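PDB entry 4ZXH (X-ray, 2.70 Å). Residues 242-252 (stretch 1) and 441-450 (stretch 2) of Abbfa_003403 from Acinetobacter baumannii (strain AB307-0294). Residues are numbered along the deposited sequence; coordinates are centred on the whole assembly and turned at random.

Stretch 1, residues 242-252: SGLVNLAKDYE
Stretch 2 (441-450) VLSEMVAHPE

Two stretches of one chain pack mainly through apolar side chains, two helices and the residues after them, with no hydrogen bond between them. Helix 242-249 and helix 441-447 both begin earlier in the chain. The angle between their N-to-C directions is 51°, their axes 9.3 Å apart at closest approach. The two stretches bury 343 Å², both sides summed. Each helix keeps i to i+4 backbone bonds.

Ser242 (chi1 m) makes no contact with stretch 2. Gly243 marks the register: its CA lies 5.7 Å from Val446 CA. Val446 (chi1 m) points toward stretch 1, and its CG1 sits 3.5 Å from Gly243 C. An ideal CB on Gly243 would be 3.0 Å from that CG1, a clash, so glycine suits the crossing.

Leu244 (m, t) leaves its backbone sideways, but its end comes nearer. Its CD2 is 3.8 Å from Val446 CG1 and 3.9 Å from Leu442 CD2; Leu442 is also m, t. Val245 and Asn246 lie outside the contact.

Leu247 (t, p) points toward stretch 2. Its CD2 lies 3.6 Å from Met445 O and 4.2 Å from Val446 CG1, and its CD1 4.3 Å from Pro449 CG. Leu244, Leu247 and Leu442 are buried, which suits their apolar, branched side chains.

The helix ends at Lys249. Tyr251 (chi1 m, chi2 -25°), also buried, has phi/psi -122/-173. Its OH reaches 3.8 Å from Pro449 CB, just beyond His448, which leaves helical phi/psi at -130/68.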

ATOM      1  N   SER A 242      41.089  -0.186  -8.521  1.00 63.24           N
ATOM      2  CA  SER A 242      42.087  -1.073  -9.100  1.00 64.82           C
ATOM      3  C   SER A 242      41.904  -2.493  -8.592  1.00 65.64           C
ATOM      4  O   SER A 242      41.935  -3.447  -9.373  1.00 71.00           O
ATOM      5  CB  SER A 242      43.493  -0.579  -8.776  1.00 73.17           C
ATOM      6  OG  SER A 242      43.701   0.717  -9.307  1.00 80.72           O
ATOM      7  N   GLY A 243      41.714  -2.625  -7.282  1.00 61.69           N
ATOM      8  CA  GLY A 243      41.500  -3.925  -6.670  1.00 62.87           C
ATOM      9  C   GLY A 243      40.363  -4.697  -7.318  1.00 64.43           C
ATOM     10  O   GLY A 243      40.520  -5.868  -7.664  1.00 66.64           O
ATOM     11  N   LEU A 244      39.225  -4.030  -7.493  1.00 62.34           N
ATOM     12  CA  LEU A 244      38.070  -4.631  -8.138  1.00 58.65           C
ATOM     13  C   LEU A 244      38.415  -5.175  -9.515  1.00 62.51           C
ATOM     14  O   LEU A 244      38.103  -6.325  -9.816  1.00 69.21           O
ATOM     15  CB  LEU A 244      36.930  -3.621  -8.246  1.00 59.57           C
ATOM     16  CG  LEU A 244      36.330  -3.149  -6.920  1.00 55.65           C
ATOM     17  CD1 LEU A 244      35.376  -1.998  -7.148  1.00 44.22           C
ATOM     18  CD2 LEU A 244      35.635  -4.287  -6.227  1.00 46.78           C
ATOM     19  N   VAL A 245      39.058  -4.357 -10.345  1.00 64.69           N
ATOM     20  CA  VAL A 245      39.501  -4.806 -11.670  1.00 68.15           C
ATOM     21  C   VAL A 245      40.408  -6.036 -11.580  1.00 70.37           C
ATOM     22  O   VAL A 245      40.251  -6.988 -12.344  1.00 75.07           O
ATOM     23  CB  VAL A 245      40.250  -3.686 -12.442  1.00 57.45           C
ATOM     24  CG1 VAL A 245      40.960  -4.258 -13.670  1.00 54.73           C
ATOM     25  CG2 VAL A 245      39.288  -2.570 -12.848  1.00 48.25           C
ATOM     26  N   ASN A 246      41.348  -6.028 -10.641  1.00 70.67           N
ATOM     27  CA  ASN A 246      42.229  -7.178 -10.471  1.00 75.79           C
ATOM     28  C   ASN A 246      41.482  -8.370  -9.893  1.00 75.17           C
ATOM     29  O   ASN A 246      41.700  -9.501 -10.312  1.00 81.87           O
ATOM     30  CB  ASN A 246      43.430  -6.828  -9.589  1.00 81.22           C
ATOM     31  CG  ASN A 246      44.401  -5.876 -10.273  1.00 86.47           C
ATOM     32  OD1 ASN A 246      44.384  -5.718 -11.498  1.00 87.65           O
ATOM     33  ND2 ASN A 246      45.252  -5.238  -9.483  1.00 88.87           N
ATOM     34  N   LEU A 247      40.593  -8.110  -8.940  1.00 74.59           N
ATOM     35  CA  LEU A 247      39.778  -9.162  -8.332  1.00 74.78           C
ATOM     36  C   LEU A 247      38.841  -9.797  -9.362  1.00 85.53           C
ATOM     37  O   LEU A 247      38.516 -10.980  -9.273  1.00 81.89           O
ATOM     38  CB  LEU A 247      38.974  -8.605  -7.156  1.00 68.11           C
ATOM     39  CG  LEU A 247      38.190  -9.611  -6.309  1.00 73.95           C
ATOM     40  CD1 LEU A 247      39.134 -10.626  -5.665  1.00 75.89           C
ATOM     41  CD2 LEU A 247      37.324  -8.920  -5.252  1.00 67.12           C
ATOM     42  N   ALA A 248      38.404  -9.002 -10.336  1.00 96.96           N
ATOM     43  CA  ALA A 248      37.603  -9.518 -11.443  1.00 98.37           C
ATOM     44  C   ALA A 248      38.421 -10.518 -12.253  1.00100.26           C
ATOM     45  O   ALA A 248      37.910 -11.558 -12.674  1.00106.93           O
ATOM     46  CB  ALA A 248      37.111  -8.380 -12.336  1.00 94.70           C
ATOM     47  N   LYS A 249      39.698 -10.201 -12.454  1.00 97.34           N
ATOM     48  CA  LYS A 249      40.594 -11.067 -13.208  1.00 82.78           C
ATOM     49  C   LYS A 249      40.965 -12.326 -12.411  1.00 89.58           C
ATOM     50  O   LYS A 249      41.293 -13.356 -12.998  1.00 86.24           O
ATOM     51  CB  LYS A 249      41.850 -10.297 -13.613  1.00 70.10           C
ATOM     52  N   ASP A 250      40.892 -12.239 -11.081  1.00 94.24           N
ATOM     53  CA  ASP A 250      41.227 -13.364 -10.197  1.00106.20           C
ATOM     54  C   ASP A 250      40.060 -14.346 -10.064  1.00116.13           C
ATOM     55  O   ASP A 250      40.158 -15.360  -9.360  1.00120.31           O
ATOM     56  CB  ASP A 250      41.648 -12.860  -8.810  1.00102.53           C
ATOM     57  N   TYR A 251      38.955 -14.019 -10.731  1.00115.06           N
ATOM     58  CA  TYR A 251      37.826 -14.923 -10.902  1.00108.89           C
ATOM     59  C   TYR A 251      37.575 -15.117 -12.398  1.00108.38           C
ATOM     60  O   TYR A 251      38.348 -14.640 -13.230  1.00110.53           O
ATOM     61  CB  TYR A 251      36.565 -14.373 -10.243  1.00108.38           C
ATOM     62  CG  TYR A 251      36.644 -14.078  -8.757  1.00113.53           C
ATOM     63  CD1 TYR A 251      37.543 -14.732  -7.930  1.00117.24           C
ATOM     64  CD2 TYR A 251      35.777 -13.154  -8.176  1.00115.04           C
ATOM     65  CE1 TYR A 251      37.589 -14.456  -6.564  1.00118.93           C
ATOM     66  CE2 TYR A 251      35.813 -12.876  -6.818  1.00113.44           C
ATOM     67  CZ  TYR A 251      36.718 -13.528  -6.017  1.00115.21           C
ATOM     68  OH  TYR A 251      36.747 -13.244  -4.669  1.00113.20           O
ATOM     69  N   GLU A 252      36.490 -15.801 -12.742  1.00105.99           N
ATOM     70  CA  GLU A 252      36.079 -15.903 -14.140  1.00106.22           C
ATOM     71  C   GLU A 252      35.376 -14.611 -14.560  1.00106.88           C
ATOM     72  O   GLU A 252      35.375 -14.225 -15.732  1.00109.46           O
ATOM     73  CB  GLU A 252      35.153 -17.109 -14.351  1.00101.21           C
ATOM     74  N   VAL A 441      31.380  -2.676   1.329  1.00 47.83           N
ATOM     75  CA  VAL A 441      31.292  -4.007   0.727  1.00 49.63           C
ATOM     76  C   VAL A 441      32.367  -4.197  -0.331  1.00 52.97           C
ATOM     77  O   VAL A 441      33.059  -5.209  -0.347  1.00 53.05           O
ATOM     78  CB  VAL A 441      29.914  -4.268   0.080  1.00 48.50           C
ATOM     79  CG1 VAL A 441      29.929  -5.573  -0.706  1.00 43.42           C
ATOM     80  CG2 VAL A 441      28.841  -4.321   1.133  1.00 50.97           C
ATOM     81  N   LEU A 442      32.511  -3.204  -1.203  1.00 53.78           N
ATOM     82  CA  LEU A 442      33.529  -3.249  -2.244  1.00 50.65           C
ATOM     83  C   LEU A 442      34.933  -3.322  -1.651  1.00 52.37           C
ATOM     84  O   LEU A 442      35.759  -4.103  -2.121  1.00 55.73           O
ATOM     85  CB  LEU A 442      33.389  -2.038  -3.173  1.00 43.98           C
ATOM     86  CG  LEU A 442      32.133  -2.119  -4.052  1.00 48.74           C
ATOM     87  CD1 LEU A 442      31.954  -0.908  -4.936  1.00 40.09           C
ATOM     88  CD2 LEU A 442      32.123  -3.399  -4.886  1.00 41.89           C
ATOM     89  N   SER A 443      35.206  -2.530  -0.615  1.00 58.86           N
ATOM     90  CA  SER A 443      36.517  -2.575   0.040  1.00 64.90           C
ATOM     91  C   SER A 443      36.767  -3.939   0.653  1.00 71.97           C
ATOM     92  O   SER A 443      37.811  -4.549   0.405  1.00 70.01           O
ATOM     93  CB  SER A 443      36.646  -1.501   1.125  1.00 67.50           C
ATOM     94  OG  SER A 443      36.894  -0.223   0.569  1.00 73.07           O
ATOM     95  N   GLU A 444      35.803  -4.411   1.449  1.00 73.56           N
ATOM     96  CA  GLU A 444      35.945  -5.683   2.159  1.00 72.70           C
ATOM     97  C   GLU A 444      36.035  -6.854   1.177  1.00 73.63           C
ATOM     98  O   GLU A 444      36.622  -7.889   1.493  1.00 82.05           O
ATOM     99  CB  GLU A 444      34.792  -5.894   3.145  1.00 60.42           C
ATOM    100  N   MET A 445      35.476  -6.686  -0.018  1.00 66.00           N
ATOM    101  CA  MET A 445      35.618  -7.701  -1.060  1.00 65.94           C
ATOM    102  C   MET A 445      37.077  -7.830  -1.540  1.00 72.68           C
ATOM    103  O   MET A 445      37.590  -8.947  -1.633  1.00 74.53           O
ATOM    104  CB  MET A 445      34.694  -7.406  -2.259  1.00 58.45           C
ATOM    105  CG  MET A 445      33.253  -7.891  -2.085  1.00 61.05           C
ATOM    106  SD  MET A 445      32.109  -7.501  -3.439  1.00 52.86           S
ATOM    107  CE  MET A 445      32.071  -9.021  -4.381  1.00 64.19           C
ATOM    108  N   VAL A 446      37.751  -6.718  -1.852  1.00 68.42           N
ATOM    109  CA  VAL A 446      39.118  -6.840  -2.368  1.00 75.08           C
ATOM    110  C   VAL A 446      40.080  -7.264  -1.256  1.00 76.30           C
ATOM    111  O   VAL A 446      41.033  -7.998  -1.512  1.00 74.01           O
ATOM    112  CB  VAL A 446      39.663  -5.529  -3.035  1.00 68.14           C
ATOM    113  CG1 VAL A 446      38.760  -5.077  -4.203  1.00 60.26           C
ATOM    114  CG2 VAL A 446      39.908  -4.412  -2.007  1.00 70.03           C
ATOM    115  N   ALA A 447      39.807  -6.834  -0.025  1.00 77.55           N
ATOM    116  CA  ALA A 447      40.708  -7.088   1.094  1.00 73.90           C
ATOM    117  C   ALA A 447      40.589  -8.517   1.651  1.00 76.11           C
ATOM    118  O   ALA A 447      41.598  -9.135   1.993  1.00 83.56           O
ATOM    119  CB  ALA A 447      40.464  -6.060   2.198  1.00 63.20           C
ATOM    120  N   HIS A 448      39.371  -9.048   1.741  1.00 86.00           N
ATOM    121  CA  HIS A 448      39.186 -10.398   2.274  1.00 85.23           C
ATOM    122  C   HIS A 448      38.320 -11.296   1.399  1.00 76.83           C
ATOM    123  O   HIS A 448      37.231 -11.684   1.813  1.00 69.38           O
ATOM    124  CB  HIS A 448      38.580 -10.330   3.673  1.00 88.54           C
ATOM    125  CG  HIS A 448      39.415  -9.565   4.647  1.00101.74           C
ATOM    126  ND1 HIS A 448      39.135  -8.265   5.009  1.00104.02           N
ATOM    127  CD2 HIS A 448      40.550  -9.903   5.302  1.00107.07           C
ATOM    128  CE1 HIS A 448      40.047  -7.844   5.867  1.00106.58           C
ATOM    129  NE2 HIS A 448      40.919  -8.817   6.060  1.00109.28           N
ATOM    130  N   PRO A 449      38.824 -11.659   0.204  1.00 78.44           N
ATOM    131  CA  PRO A 449      38.103 -12.431  -0.823  1.00 76.82           C
ATOM    132  C   PRO A 449      37.445 -13.725  -0.337  1.00 80.83           C
ATOM    133  O   PRO A 449      36.415 -14.110  -0.890  1.00 85.62           O
ATOM    134  CB  PRO A 449      39.200 -12.767  -1.838  1.00 75.90           C
ATOM    135  CG  PRO A 449      40.215 -11.705  -1.667  1.00 78.73           C
ATOM    136  CD  PRO A 449      40.208 -11.367  -0.209  1.00 78.28           C
ATOM    137  N   GLU A 450      38.021 -14.383   0.665  1.00 78.04           N
ATOM    138  CA  GLU A 450      37.560 -15.712   1.051  1.00 80.54           C
ATOM    139  C   GLU A 450      36.615 -15.691   2.232  1.00 81.77           C
ATOM    140  O   GLU A 450      36.143 -16.739   2.666  1.00 90.37           O
ATOM    141  CB  GLU A 450      38.746 -16.621   1.375  1.00 91.88           C
ATOM    142  CG  GLU A 450      39.661 -16.902   0.185  1.00102.70           C
ATOM    143  CD  GLU A 450      38.911 -17.415  -1.038  1.00108.57           C
ATOM    144  OE1 GLU A 450      37.910 -18.152  -0.879  1.00107.96           O
ATOM    145  OE2 GLU A 450      39.328 -17.075  -2.166  1.00113.10           O
TER